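Local structure of cysteine hydrolase (Staphylococcus aureus, 6KUA) at residues D116-L119 with R120-S123; I39-F42 with N43-D47; K94-P97 with N98-F101; T141-S144 with A145-G149; W169-A172 with H173-N176. The protein probably hydrolyses nicotinamide to nicotinic acid and ammonia, as a nicotinamidase of the isochorismatase-like cysteine hydrolase family. All coordinates share one frame; numbering follows the deposited sequence.

Contact 1: residues D116-L119 with R120-S123; sequences DSLL and RERS
Arg120 N and Glu121 N donate to Asp116 O and Ser117 O in regular i to i+4 bonds, after which helix 115-121 closes in a Schellman motif: Ser123, at positive phi, is its C-prime residue and returns its N-H to Arg120 O. The main side-chain pair is the salt bridge between Asp116 and Arg120. With CG opposite the backbone N (chi1 177°), the Asp116 carboxylate reaches along the helix, and Arg120 NE meets OD1 at 3.1 Å in an almost straight bond. OD1 lies in the guanidinium plane and is approached on its syn side, but tilted out of the carboxylate plane. Asp116 OD2 is also 3.1 Å from Arg120 NE, but the two planes stand 76° apart, so the groups do not form a flat two-pronged pair. At the helix end, Arg122 NH1 lies 2.9 Å from Leu118 O and 3.0 Å from Glu121 OE1, bonding both; the carboxylate oxygen is met from above its plane. Leu118 runs alongside Arg122, its CD2 3.6 Å from NH1. A water bridges Ser117 OG and Glu121 OE2, donating to the latter at 3.1 Å; OG also bonds Pro114 O, and OE2 forms a salt bridge with Arg106 of the third subunit. Asp116 OD1 has a second partner in Tyr150 OH, while Arg120 NH2 forms a salt bridge with Asp116, and NH1 a hydrogen bond with Leu148 O, both of the second subunit. These aspartates would offset the nearness of Arg120 to Arg120 of the second subunit, and Arg122 places a probable positive charge beside the carbonyl-rich helix end.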
loop_
_atom_site.group_PDB
_atom_site.type_symbol
_atom_site.label_atom_id
_atom_site.label_comp_id
_atom_site.label_asym_id
_atom_site.label_seq_id
_atom_site.Cartn_x
_atom_site.Cartn_y
_atom_site.Cartn_z
ATOM N N ASP A 116 -1.779 9.785 -2.737
ATOM C CA ASP A 116 -1.086 10.016 -1.471
ATOM C C ASP A 116 0.275 10.664 -1.710
ATOM O O ASP A 116 0.640 11.645 -1.041
ATOM C CB ASP A 116 -0.950 8.694 -0.707
ATOM C CG ASP A 116 -0.179 8.830 0.602
ATOM O OD1 ASP A 116 -0.364 9.842 1.320
ATOM O OD2 ASP A 116 0.604 7.896 0.928
ATOM N N SER A 117 1.034 10.143 -2.680
ATOM C CA SER A 117 2.359 10.704 -2.927
ATOM C C SER A 117 2.275 12.134 -3.456
ATOM O O SER A 117 3.126 12.964 -3.118
ATOM C CB SER A 117 3.137 9.822 -3.903
ATOM O OG SER A 117 2.692 10.085 -5.215
ATOM N N LEU A 118 1.254 12.436 -4.266
ATOM C CA LEU A 118 1.051 13.802 -4.738
ATOM C C LEU A 118 0.753 14.758 -3.590
ATOM O O LEU A 118 1.270 15.880 -3.563
ATOM C CB LEU A 118 -0.086 13.841 -5.748
ATOM C CG LEU A 118 0.242 13.263 -7.129
ATOM C CD1 LEU A 118 -1.048 13.081 -7.939
ATOM C CD2 LEU A 118 1.234 14.158 -7.879
ATOM N N LEU A 119 -0.111 14.346 -2.657
ATOM C CA LEU A 119 -0.406 15.165 -1.486
ATOM C C LEU A 119 0.835 15.376 -0.622
ATOM O O LEU A 119 1.098 16.496 -0.158
ATOM C CB LEU A 119 -1.515 14.508 -0.665
ATOM C CG LEU A 119 -2.866 14.306 -1.348
ATOM C CD1 LEU A 119 -3.753 13.307 -0.562
ATOM C CD2 LEU A 119 -3.559 15.645 -1.513
ATOM N N ARG A 120 1.606 14.307 -0.387
ATOM C CA ARG A 120 2.803 14.409 0.449
ATOM C C ARG A 120 3.855 15.326 -0.177
ATOM O O ARG A 120 4.496 16.105 0.537
ATOM C CB ARG A 120 3.402 13.033 0.694
ATOM C CG ARG A 120 2.582 12.119 1.599
ATOM C CD ARG A 120 3.352 10.814 1.885
ATOM N NE ARG A 120 2.479 9.775 2.440
ATOM C CZ ARG A 120 2.894 8.784 3.223
ATOM N NH1 ARG A 120 4.173 8.684 3.559
ATOM N NH2 ARG A 120 2.021 7.905 3.692
ATOM N N GLU A 121 4.062 15.226 -1.506
ATOM C CA GLU A 121 4.978 16.117 -2.230
ATOM C C GLU A 121 4.702 17.582 -1.904
ATOM O O GLU A 121 5.618 18.405 -1.872
ATOM C CB GLU A 121 4.824 15.940 -3.753
ATOM C CG GLU A 121 5.634 14.852 -4.441
ATOM C CD GLU A 121 5.143 14.568 -5.875
ATOM O OE1 GLU A 121 4.755 15.514 -6.593
ATOM O OE2 GLU A 121 5.123 13.385 -6.285
ATOM N N ARG A 122 3.432 17.930 -1.719
ATOM C CA ARG A 122 2.985 19.309 -1.604
ATOM C C ARG A 122 2.721 19.730 -0.168
ATOM O O ARG A 122 2.082 20.759 0.052
ATOM C CB ARG A 122 1.728 19.499 -2.449
ATOM C CG ARG A 122 2.024 19.409 -3.917
ATOM C CD ARG A 122 0.784 19.048 -4.738
ATOM N NE ARG A 122 1.105 19.061 -6.158
ATOM C CZ ARG A 122 1.820 18.116 -6.765
ATOM N NH1 ARG A 122 2.263 17.073 -6.069
ATOM N NH2 ARG A 122 2.086 18.207 -8.062
ATOM N N SER A 123 3.158 18.926 0.806
ATOM C CA SER A 123 3.029 19.239 2.226
ATOM C C SER A 123 1.569 19.394 2.656
ATOM O O SER A 123 1.243 20.247 3.489
ATOM C CB SER A 123 3.844 20.487 2.582
ATOM O OG SER A 123 5.223 20.182 2.476
HETATM O O HOH W 1 4.144 10.547 -7.195
#

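Contact 2: residues I39-F42 with N43-D47; sequences INDF and NYYQD
Phe42 O gathers the backbone bonds that end helix 32-44: Asp47 N donates to it at 2.8 Å, Tyr45 N only weakly at 3.2 Å. Gln46, at positive phi, turns the chain out of the helix in a Schellman motif, its N bound to Asn43 O. Before this turn the bonds are still regular, from Asn43 N to Ile39 O and from Tyr44 N to Asn40 O. The carbon contacts fall on two sides. Phe42 CG stands opposite the carbonyl carbon (chi1 -81°), which sends the ring to where CD2 touches Asp47 CB at 3.4 Å, the two side chains crossing at about a right angle, while the Phe42 ring continues inward onto Leu6 and Ile49 of the sheet. On the outer side, Asp41 O lies 3.4 Å from Tyr45 CD2, at the ring's edge, and Tyr44 CD2 sits over the centre of one Tyr45 ring face. The charged groups share one partner: Asp41 OD2 and Asp47 OD2, 5.8 Å apart, each form a salt bridge with Arg4, which also makes a cation-pi contact with Phe42. Two carboxylates paired with one guanidinium probably stabilise its positive charge, and Arg4 in turn would ease the proximity of the two acids.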
loop_
_atom_site.group_PDB
_atom_site.type_symbol
_atom_site.label_atom_id
_atom_site.label_comp_id
_atom_site.label_asym_id
_atom_site.label_seq_id
_atom_site.Cartn_x
_atom_site.Cartn_y
_atom_site.Cartn_z
ATOM N N ILE A 39 -14.448 24.738 -4.824
ATOM C CA ILE A 39 -13.361 24.833 -5.793
ATOM C C ILE A 39 -12.838 26.262 -5.853
ATOM O O ILE A 39 -11.626 26.503 -5.816
ATOM C CB ILE A 39 -13.829 24.337 -7.173
ATOM C CG1 ILE A 39 -14.206 22.857 -7.102
ATOM C CG2 ILE A 39 -12.744 24.552 -8.232
ATOM C CD1 ILE A 39 -14.909 22.355 -8.339
ATOM N N ASN A 40 -13.751 27.235 -5.915
ATOM C CA ASN A 40 -13.330 28.631 -5.955
ATOM C C ASN A 40 -12.596 29.018 -4.683
ATOM O O ASN A 40 -11.615 29.769 -4.732
ATOM C CB ASN A 40 -14.537 29.539 -6.177
ATOM C CG ASN A 40 -14.986 29.549 -7.621
ATOM O OD1 ASN A 40 -14.165 29.629 -8.525
ATOM N ND2 ASN A 40 -16.288 29.453 -7.848
ATOM N N ASP A 41 -13.051 28.515 -3.533
ATOM C CA ASP A 41 -12.363 28.804 -2.278
ATOM C C ASP A 41 -10.910 28.341 -2.327
ATOM O O ASP A 41 -9.983 29.120 -2.087
ATOM C CB ASP A 41 -13.094 28.132 -1.115
ATOM C CG ASP A 41 -12.586 28.601 0.241
ATOM O OD1 ASP A 41 -13.063 29.645 0.725
ATOM O OD2 ASP A 41 -11.713 27.927 0.835
ATOM N N PHE A 42 -10.697 27.060 -2.626
ATOM C CA PHE A 42 -9.340 26.530 -2.718
ATOM C C PHE A 42 -8.531 27.252 -3.786
ATOM O O PHE A 42 -7.358 27.567 -3.572
ATOM C CB PHE A 42 -9.387 25.024 -3.004
ATOM C CG PHE A 42 -9.621 24.187 -1.770
ATOM C CD1 PHE A 42 -10.874 24.167 -1.155
ATOM C CD2 PHE A 42 -8.586 23.450 -1.206
ATOM C CE1 PHE A 42 -11.093 23.410 -0.013
ATOM C CE2 PHE A 42 -8.801 22.684 -0.058
ATOM C CZ PHE A 42 -10.057 22.669 0.536
ATOM N N ASN A 43 -9.136 27.503 -4.952
ATOM C CA ASN A 43 -8.417 28.151 -6.043
ATOM C C ASN A 43 -7.960 29.547 -5.644
ATOM O O ASN A 43 -6.823 29.942 -5.931
ATOM C CB ASN A 43 -9.306 28.205 -7.285
ATOM C CG ASN A 43 -8.553 28.625 -8.523
ATOM O OD1 ASN A 43 -7.719 27.878 -9.044
ATOM N ND2 ASN A 43 -8.856 29.821 -9.016
ATOM N N TYR A 44 -8.824 30.289 -4.942
ATOM C CA TYR A 44 -8.462 31.609 -4.434
ATOM C C TYR A 44 -7.101 31.597 -3.756
ATOM O O TYR A 44 -6.255 32.460 -4.018
ATOM C CB TYR A 44 -9.534 32.105 -3.462
ATOM C CG TYR A 44 -9.216 33.451 -2.861
ATOM C CD1 TYR A 44 -9.494 34.631 -3.550
ATOM C CD2 TYR A 44 -8.637 33.552 -1.607
ATOM C CE1 TYR A 44 -9.198 35.871 -3.006
ATOM C CE2 TYR A 44 -8.348 34.791 -1.045
ATOM C CZ TYR A 44 -8.632 35.949 -1.754
ATOM O OH TYR A 44 -8.328 37.173 -1.201
ATOM N N TYR A 45 -6.869 30.623 -2.879
ATOM C CA TYR A 45 -5.606 30.530 -2.153
ATOM C C TYR A 45 -4.562 29.734 -2.908
ATOM O O TYR A 45 -3.479 29.495 -2.366
ATOM C CB TYR A 45 -5.824 29.890 -0.778
ATOM C CG TYR A 45 -6.652 30.732 0.152
ATOM C CD1 TYR A 45 -6.067 31.745 0.905
ATOM C CD2 TYR A 45 -8.017 30.521 0.286
ATOM C CE1 TYR A 45 -6.820 32.518 1.750
ATOM C CE2 TYR A 45 -8.782 31.303 1.147
ATOM C CZ TYR A 45 -8.175 32.294 1.867
ATOM O OH TYR A 45 -8.915 33.071 2.730
ATOM N N GLN A 46 -4.874 29.317 -4.134
ATOM C CA GLN A 46 -4.040 28.411 -4.917
ATOM C C GLN A 46 -3.759 27.115 -4.160
ATOM O O GLN A 46 -2.696 26.518 -4.309
ATOM C CB GLN A 46 -2.735 29.088 -5.355
ATOM C CG GLN A 46 -2.940 30.251 -6.328
ATOM C CD GLN A 46 -3.496 29.813 -7.683
ATOM O OE1 GLN A 46 -4.662 30.073 -8.004
ATOM N NE2 GLN A 46 -2.659 29.150 -8.489
ATOM N N ASP A 47 -4.707 26.687 -3.325
ATOM C CA ASP A 47 -4.669 25.350 -2.756
ATOM C C ASP A 47 -4.957 24.311 -3.837
ATOM O O ASP A 47 -5.497 24.608 -4.904
ATOM C CB ASP A 47 -5.681 25.220 -1.623
ATOM C CG ASP A 47 -5.257 25.979 -0.368
ATOM O OD1 ASP A 47 -4.039 26.098 -0.116
ATOM O OD2 ASP A 47 -6.147 26.457 0.372
#

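Contact 3: residues K94-P97 with N98-F101; sequences KAQP and NVHF
Asn98 and Gln96 meet through their torsions: Asn98 CG stands between its backbone N and carbonyl carbon (chi1 68°), which lifts OD1 back over the turn, while Gln96 stays extended beyond CG (chi2 -178°) and runs beside it. Gln96 NE2 then donates to Asn98 OD1 at 2.9 Å. The bond uses a lone pair in the Asn98 carbonyl plane and also lies in the Gln96 amide plane; the two amides are nearly coplanar, 15° apart. Gln96 CB comes within 3.3 Å of the same OD1. Each amide has a further partner near the end of helix 32-44: Gln96 NE2 donates to Asn43 OD1, Asn98 ND2 to Asp47 O. Val99 N hydrogen-bonds Gln96 O at 3.3 Å, from well above the carbonyl plane, closing the type I beta turn Gln96 to Val99. Val99 packs loosely back on the loop, CG1 4.0 Å from Lys94 CA and CG2 4.2 Å from Gln96 CB, and its side chain also touches Tyr90 and Ile93 of helix 84-93. A water donates to Lys94 O at 3.0 Å and weakly to Val99 O. His100 NE2 passes Pro97 O at 3.5 Å but bonds His48 ND1. The turn reverses the chain between helix 84-93 and strand 99-104, at one edge of the chain's parallel sheet, as in the alpha/beta fold of isochorismatase-like hydrolases.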
loop_
_atom_site.group_PDB
_atom_site.type_symbol
_atom_site.label_atom_id
_atom_site.label_comp_id
_atom_site.label_asym_id
_atom_site.label_seq_id
_atom_site.Cartn_x
_atom_site.Cartn_y
_atom_site.Cartn_z
ATOM N N LYS A 94 -8.192 23.969 -15.691
ATOM C CA LYS A 94 -7.528 22.669 -15.744
ATOM C C LYS A 94 -6.037 22.748 -16.071
ATOM O O LYS A 94 -5.303 21.808 -15.749
ATOM C CB LYS A 94 -8.229 21.761 -16.748
ATOM C CG LYS A 94 -8.530 22.413 -18.081
ATOM C CD LYS A 94 -9.157 21.409 -19.030
ATOM C CE LYS A 94 -8.653 21.596 -20.447
ATOM N NZ LYS A 94 -9.463 20.806 -21.410
ATOM N N ALA A 95 -5.559 23.837 -16.679
ATOM C CA ALA A 95 -4.127 23.953 -16.943
ATOM C C ALA A 95 -3.327 24.470 -15.749
ATOM O O ALA A 95 -2.090 24.467 -15.802
ATOM C CB ALA A 95 -3.880 24.867 -18.147
ATOM N N GLN A 96 -3.988 24.902 -14.678
ATOM C CA GLN A 96 -3.281 25.473 -13.549
ATOM C C GLN A 96 -2.505 24.403 -12.777
ATOM O O GLN A 96 -2.919 23.243 -12.708
ATOM C CB GLN A 96 -4.260 26.176 -12.616
ATOM C CG GLN A 96 -5.070 27.279 -13.294
ATOM C CD GLN A 96 -6.001 27.990 -12.322
ATOM O OE1 GLN A 96 -6.792 28.844 -12.721
ATOM N NE2 GLN A 96 -5.911 27.632 -11.032
ATOM N N PRO A 97 -1.379 24.781 -12.165
ATOM C CA PRO A 97 -0.565 23.786 -11.458
ATOM C C PRO A 97 -1.201 23.278 -10.168
ATOM O O PRO A 97 -0.770 22.237 -9.663
ATOM C CB PRO A 97 0.746 24.543 -11.184
ATOM C CG PRO A 97 0.325 25.977 -11.080
ATOM C CD PRO A 97 -0.798 26.135 -12.077
ATOM N N ASN A 98 -2.203 23.972 -9.623
ATOM C CA ASN A 98 -2.892 23.527 -8.422
ATOM C C ASN A 98 -4.127 22.681 -8.716
ATOM O O ASN A 98 -4.928 22.455 -7.808
ATOM C CB ASN A 98 -3.277 24.734 -7.545
ATOM C CG ASN A 98 -4.344 25.621 -8.178
ATOM O OD1 ASN A 98 -4.246 25.991 -9.349
ATOM N ND2 ASN A 98 -5.360 25.988 -7.391
ATOM N N VAL A 99 -4.290 22.196 -9.950
ATOM C CA VAL A 99 -5.470 21.448 -10.374
ATOM C C VAL A 99 -5.011 20.129 -10.978
ATOM O O VAL A 99 -4.154 20.117 -11.869
ATOM C CB VAL A 99 -6.318 22.231 -11.394
ATOM C CG1 VAL A 99 -7.435 21.359 -11.941
ATOM C CG2 VAL A 99 -6.876 23.497 -10.764
ATOM N N HIS A 100 -5.582 19.024 -10.506
ATOM C CA HIS A 100 -5.152 17.694 -10.926
ATOM C C HIS A 100 -6.350 16.819 -11.237
ATOM O O HIS A 100 -7.408 16.916 -10.601
ATOM C CB HIS A 100 -4.310 16.998 -9.860
ATOM C CG HIS A 100 -3.302 17.898 -9.223
ATOM N ND1 HIS A 100 -1.964 17.862 -9.548
ATOM C CD2 HIS A 100 -3.443 18.880 -8.302
ATOM C CE1 HIS A 100 -1.320 18.772 -8.838
ATOM N NE2 HIS A 100 -2.195 19.408 -8.081
ATOM N N PHE A 101 -6.151 15.941 -12.212
ATOM C CA PHE A 101 -7.163 15.001 -12.652
ATOM C C PHE A 101 -6.551 13.614 -12.588
ATOM O O PHE A 101 -5.512 13.368 -13.204
ATOM C CB PHE A 101 -7.640 15.332 -14.063
ATOM C CG PHE A 101 -8.926 14.669 -14.431
ATOM C CD1 PHE A 101 -8.943 13.337 -14.818
ATOM C CD2 PHE A 101 -10.121 15.375 -14.392
ATOM C CE1 PHE A 101 -10.137 12.713 -15.174
ATOM C CE2 PHE A 101 -11.317 14.767 -14.737
ATOM C CZ PHE A 101 -11.323 13.432 -15.141
HETATM O O HOH W 2 -6.031 19.119 -14.601
#

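Contact 4: residues T141-S144 with A145-G149; sequences TAIS and AYNLG
Leu148 folds back on Ser144 at the tight end of this contact: Ser144 O takes the Leu148 backbone N at 2.9 Å and is also approached by Leu148 CG at 3.2 Å and CD1 at 3.3 Å, so one carbonyl is both bonded and covered by a branched side chain. The leucine's CG opposite its carbonyl carbon (chi1 -67°) turns the branch back along the helix to do this. Ala145 is also near, its CB 3.5 Å from Ala142 O, and the methyls of Ala142 and Ala145 rest on Ile129 and Val127 of the sheet, consistent with a close approach of helix to sheet. Helix 137-147 is the crossover of a beta-alpha-beta unit linking parallel strands 126-132 and 151-160. It ends in a Schellman motif at Gly149, which takes positive phi and bonds its N to Tyr146 O. The looser side runs along Ser144 and Asn147, which are joined through water: it donates to Ser144 OG at 3.1 Å and weakly accepts from Asn147 ND2 at 3.4 Å. Ser144 OG also hydrogen-bonds the Asp108 carboxylate, its stronger polar partner. Ile143 lies alongside Asn147, but CG2 comes no nearer than 4.1 Å to ND2, a slack pairing beside the close fit at Leu148. Here the helix faces another copy of the protein: Ile143 packs on Ile143, Tyr146 on Arg106 and Asn147 on Phe111, all three partners belonging to the fourth subunit.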
loop_
_atom_site.group_PDB
_atom_site.type_symbol
_atom_site.label_atom_id
_atom_site.label_comp_id
_atom_site.label_asym_id
_atom_site.label_seq_id
_atom_site.Cartn_x
_atom_site.Cartn_y
_atom_site.Cartn_z
ATOM N N THR A 141 -12.838 6.506 0.028
ATOM C CA THR A 141 -11.774 7.502 -0.008
ATOM C C THR A 141 -11.479 8.031 1.389
ATOM O O THR A 141 -10.314 8.146 1.776
ATOM C CB THR A 141 -12.162 8.643 -0.955
ATOM O OG1 THR A 141 -12.300 8.124 -2.283
ATOM C CG2 THR A 141 -11.108 9.769 -0.948
ATOM N N ALA A 142 -12.529 8.328 2.174
ATOM C CA ALA A 142 -12.330 8.866 3.522
ATOM C C ALA A 142 -11.595 7.879 4.425
ATOM O O ALA A 142 -10.741 8.278 5.226
ATOM C CB ALA A 142 -13.678 9.246 4.145
ATOM N N ILE A 143 -11.895 6.583 4.292
ATOM C CA ILE A 143 -11.254 5.566 5.124
ATOM C C ILE A 143 -9.763 5.476 4.822
ATOM O O ILE A 143 -8.938 5.393 5.739
ATOM C CB ILE A 143 -11.944 4.203 4.936
ATOM C CG1 ILE A 143 -13.329 4.237 5.574
ATOM C CG2 ILE A 143 -11.075 3.087 5.539
ATOM C CD1 ILE A 143 -14.228 3.155 5.094
ATOM N N SER A 144 -9.388 5.513 3.541
ATOM C CA SER A 144 -7.969 5.517 3.203
ATOM C C SER A 144 -7.279 6.794 3.676
ATOM O O SER A 144 -6.137 6.742 4.145
ATOM C CB SER A 144 -7.780 5.348 1.699
ATOM O OG SER A 144 -7.754 3.964 1.395
ATOM N N ALA A 145 -7.931 7.952 3.503
ATOM C CA ALA A 145 -7.378 9.192 4.027
ATOM C C ALA A 145 -7.133 9.064 5.519
ATOM O O ALA A 145 -6.079 9.472 6.026
ATOM C CB ALA A 145 -8.316 10.375 3.733
ATOM N N TYR A 146 -8.092 8.457 6.224
ATOM C CA TYR A 146 -7.969 8.256 7.656
ATOM C C TYR A 146 -6.773 7.375 7.983
ATOM O O TYR A 146 -5.893 7.777 8.755
ATOM C CB TYR A 146 -9.274 7.666 8.201
ATOM C CG TYR A 146 -9.158 7.139 9.596
ATOM C CD1 TYR A 146 -9.220 7.996 10.702
ATOM C CD2 TYR A 146 -8.973 5.783 9.825
ATOM C CE1 TYR A 146 -9.102 7.502 12.001
ATOM C CE2 TYR A 146 -8.851 5.290 11.114
ATOM C CZ TYR A 146 -8.918 6.145 12.190
ATOM O OH TYR A 146 -8.800 5.614 13.457
ATOM N N ASN A 147 -6.694 6.188 7.374
ATOM C CA ASN A 147 -5.563 5.294 7.644
ATOM C C ASN A 147 -4.232 5.956 7.325
ATOM O O ASN A 147 -3.244 5.744 8.029
ATOM C CB ASN A 147 -5.692 3.995 6.843
ATOM C CG ASN A 147 -6.842 3.119 7.323
ATOM O OD1 ASN A 147 -7.375 3.326 8.409
ATOM N ND2 ASN A 147 -7.226 2.140 6.511
ATOM N N LEU A 148 -4.176 6.750 6.259
ATOM C CA LEU A 148 -2.928 7.390 5.887
ATOM C C LEU A 148 -2.609 8.609 6.767
ATOM O O LEU A 148 -1.588 9.266 6.559
ATOM C CB LEU A 148 -2.976 7.762 4.400
ATOM C CG LEU A 148 -3.001 6.554 3.438
ATOM C CD1 LEU A 148 -3.536 6.945 2.089
ATOM C CD2 LEU A 148 -1.612 5.915 3.288
ATOM N N GLY A 149 -3.445 8.915 7.749
ATOM C CA GLY A 149 -3.106 9.943 8.716
ATOM C C GLY A 149 -3.434 11.358 8.300
ATOM O O GLY A 149 -2.869 12.290 8.858
HETATM O O HOH W 3 -5.888 2.618 3.412
#

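Contact 5: residues W169-A172 with H173-N176; sequences WALA and HFKN
His173 lies over Trp169 one helical turn back, and its side chain can be followed outward along the indole. CB rests 3.4 Å from Ala170 O and over the Trp169 six-membered ring, 3.9 Å from its centroid and 15° off the normal, a CH-pi contact. CG comes next, 3.5 Å from Trp169 CH2; ND1 then lies 3.5 Å from Trp169 CZ2, and CE1 is more distant. The tip, NE2, passes beyond the tryptophan to a hydrogen bond with His140 NE2 of the fourth subunit. In both residues CG is opposite the backbone N, which sends both rings off the helix in the same direction; their planes differ by 23°, but they are slid apart and barely overlap. Helix 164-176 packs on helix 137-147 and strand 151-160 of the alpha/beta fold, and its Trp169-His173 face enters the subunit interface, where Trp169 stacks on Trp169 of the fourth subunit and NE1 bonds Asp135 there. On the inner side, Phe174 lays one ring face over Ala170 O, which sits toward the rim, 3.1 Å from Phe174 CG. The same oxygen takes the Phe174 backbone N. Phe174 CZ reaches Ala170 CB at 3.9 Å, and Phe174 CD2 meets Leu171 CD2 at 4.1 Å. Toward the helix end, Lys175, bent at its outer torsions, brings NZ round to bond Asn176 OD1 in its carbonyl plane.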
loop_
_atom_site.group_PDB
_atom_site.type_symbol
_atom_site.label_atom_id
_atom_site.label_comp_id
_atom_site.label_asym_id
_atom_site.label_seq_id
_atom_site.Cartn_x
_atom_site.Cartn_y
_atom_site.Cartn_z
ATOM N N TRP A 169 -25.858 7.361 7.681
ATOM C CA TRP A 169 -24.922 6.429 8.311
ATOM C C TRP A 169 -23.482 6.898 8.128
ATOM O O TRP A 169 -22.692 6.921 9.078
ATOM C CB TRP A 169 -25.077 5.005 7.739
ATOM C CG TRP A 169 -24.018 4.140 8.352
ATOM C CD1 TRP A 169 -24.084 3.497 9.559
ATOM C CD2 TRP A 169 -22.688 3.924 7.854
ATOM N NE1 TRP A 169 -22.894 2.868 9.822
ATOM C CE2 TRP A 169 -22.018 3.116 8.793
ATOM C CE3 TRP A 169 -22.007 4.315 6.685
ATOM C CZ2 TRP A 169 -20.695 2.699 8.614
ATOM C CZ3 TRP A 169 -20.682 3.912 6.520
ATOM C CH2 TRP A 169 -20.046 3.108 7.477
ATOM N N ALA A 170 -23.128 7.282 6.900
ATOM C CA ALA A 170 -21.732 7.572 6.580
ATOM C C ALA A 170 -21.271 8.878 7.217
ATOM O O ALA A 170 -20.118 8.984 7.657
ATOM C CB ALA A 170 -21.541 7.587 5.057
ATOM N N LEU A 171 -22.162 9.876 7.306
ATOM C CA LEU A 171 -21.786 11.134 7.942
ATOM C C LEU A 171 -21.442 10.922 9.410
ATOM O O LEU A 171 -20.500 11.536 9.921
ATOM C CB LEU A 171 -22.897 12.177 7.784
ATOM C CG LEU A 171 -23.126 12.731 6.364
ATOM C CD1 LEU A 171 -24.286 13.705 6.341
ATOM C CD2 LEU A 171 -21.878 13.392 5.792
ATOM N N ALA A 172 -22.188 10.048 10.106
ATOM C CA ALA A 172 -21.856 9.755 11.498
ATOM C C ALA A 172 -20.584 8.921 11.596
ATOM O O ALA A 172 -19.768 9.138 12.493
ATOM C CB ALA A 172 -23.019 9.039 12.202
ATOM N N HIS A 173 -20.406 7.959 10.684
ATOM C CA HIS A 173 -19.153 7.217 10.623
ATOM C C HIS A 173 -17.969 8.164 10.475
ATOM O O HIS A 173 -16.995 8.077 11.234
ATOM C CB HIS A 173 -19.193 6.212 9.469
ATOM C CG HIS A 173 -18.033 5.268 9.447
ATOM N ND1 HIS A 173 -17.962 4.157 10.261
ATOM C CD2 HIS A 173 -16.890 5.273 8.716
ATOM C CE1 HIS A 173 -16.840 3.502 10.014
ATOM N NE2 HIS A 173 -16.162 4.165 9.091
ATOM N N PHE A 174 -18.045 9.105 9.523
ATOM C CA PHE A 174 -16.935 10.044 9.351
ATOM C C PHE A 174 -16.640 10.775 10.655
ATOM O O PHE A 174 -15.477 10.950 11.033
ATOM C CB PHE A 174 -17.233 11.066 8.244
ATOM C CG PHE A 174 -17.553 10.474 6.905
ATOM C CD1 PHE A 174 -16.993 9.276 6.486
ATOM C CD2 PHE A 174 -18.414 11.148 6.039
ATOM C CE1 PHE A 174 -17.297 8.747 5.219
ATOM C CE2 PHE A 174 -18.739 10.622 4.781
ATOM C CZ PHE A 174 -18.182 9.418 4.369
ATOM N N LYS A 175 -17.690 11.187 11.367
ATOM C CA LYS A 175 -17.520 11.957 12.595
ATOM C C LYS A 175 -17.033 11.074 13.742
ATOM O O LYS A 175 -16.056 11.409 14.416
ATOM C CB LYS A 175 -18.847 12.638 12.942
ATOM C CG LYS A 175 -18.832 13.595 14.148
ATOM C CD LYS A 175 -20.210 14.278 14.291
ATOM C CE LYS A 175 -20.568 14.580 15.755
ATOM N NZ LYS A 175 -21.064 13.362 16.476
ATOM N N ASN A 176 -17.674 9.920 13.956
ATOM C CA ASN A 176 -17.464 9.151 15.179
ATOM C C ASN A 176 -16.315 8.150 15.081
ATOM O O ASN A 176 -15.666 7.871 16.093
ATOM C CB ASN A 176 -18.765 8.418 15.571
ATOM C CG ASN A 176 -19.970 9.375 15.678
ATOM O OD1 ASN A 176 -19.842 10.472 16.194
ATOM N ND2 ASN A 176 -21.122 8.961 15.171
#

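How the contacts relate
Along the chain the order is contact 2, 3, 1, 4, 5, all around one parallel five-stranded sheet. Contacts 2 and 3, centres 11 Å apart, join the end of helix 32-44 to the turn before strand 99-104. Contact 1, on helix 115-121, follows that strand and touches contact 3 through Arg122 and His100. It meets contact 4, 14 Å away between centres, where Leu148 of helix 137-147 packs on Asp116. Contact 5, on helix 164-176, touches contact 4 through Phe174 and Ala142 and lies about 30 Å from contact 3 between centres, across the chain's centre. Contacts 1, 4 and 5 also carry subunit interfaces of the four-chain assembly.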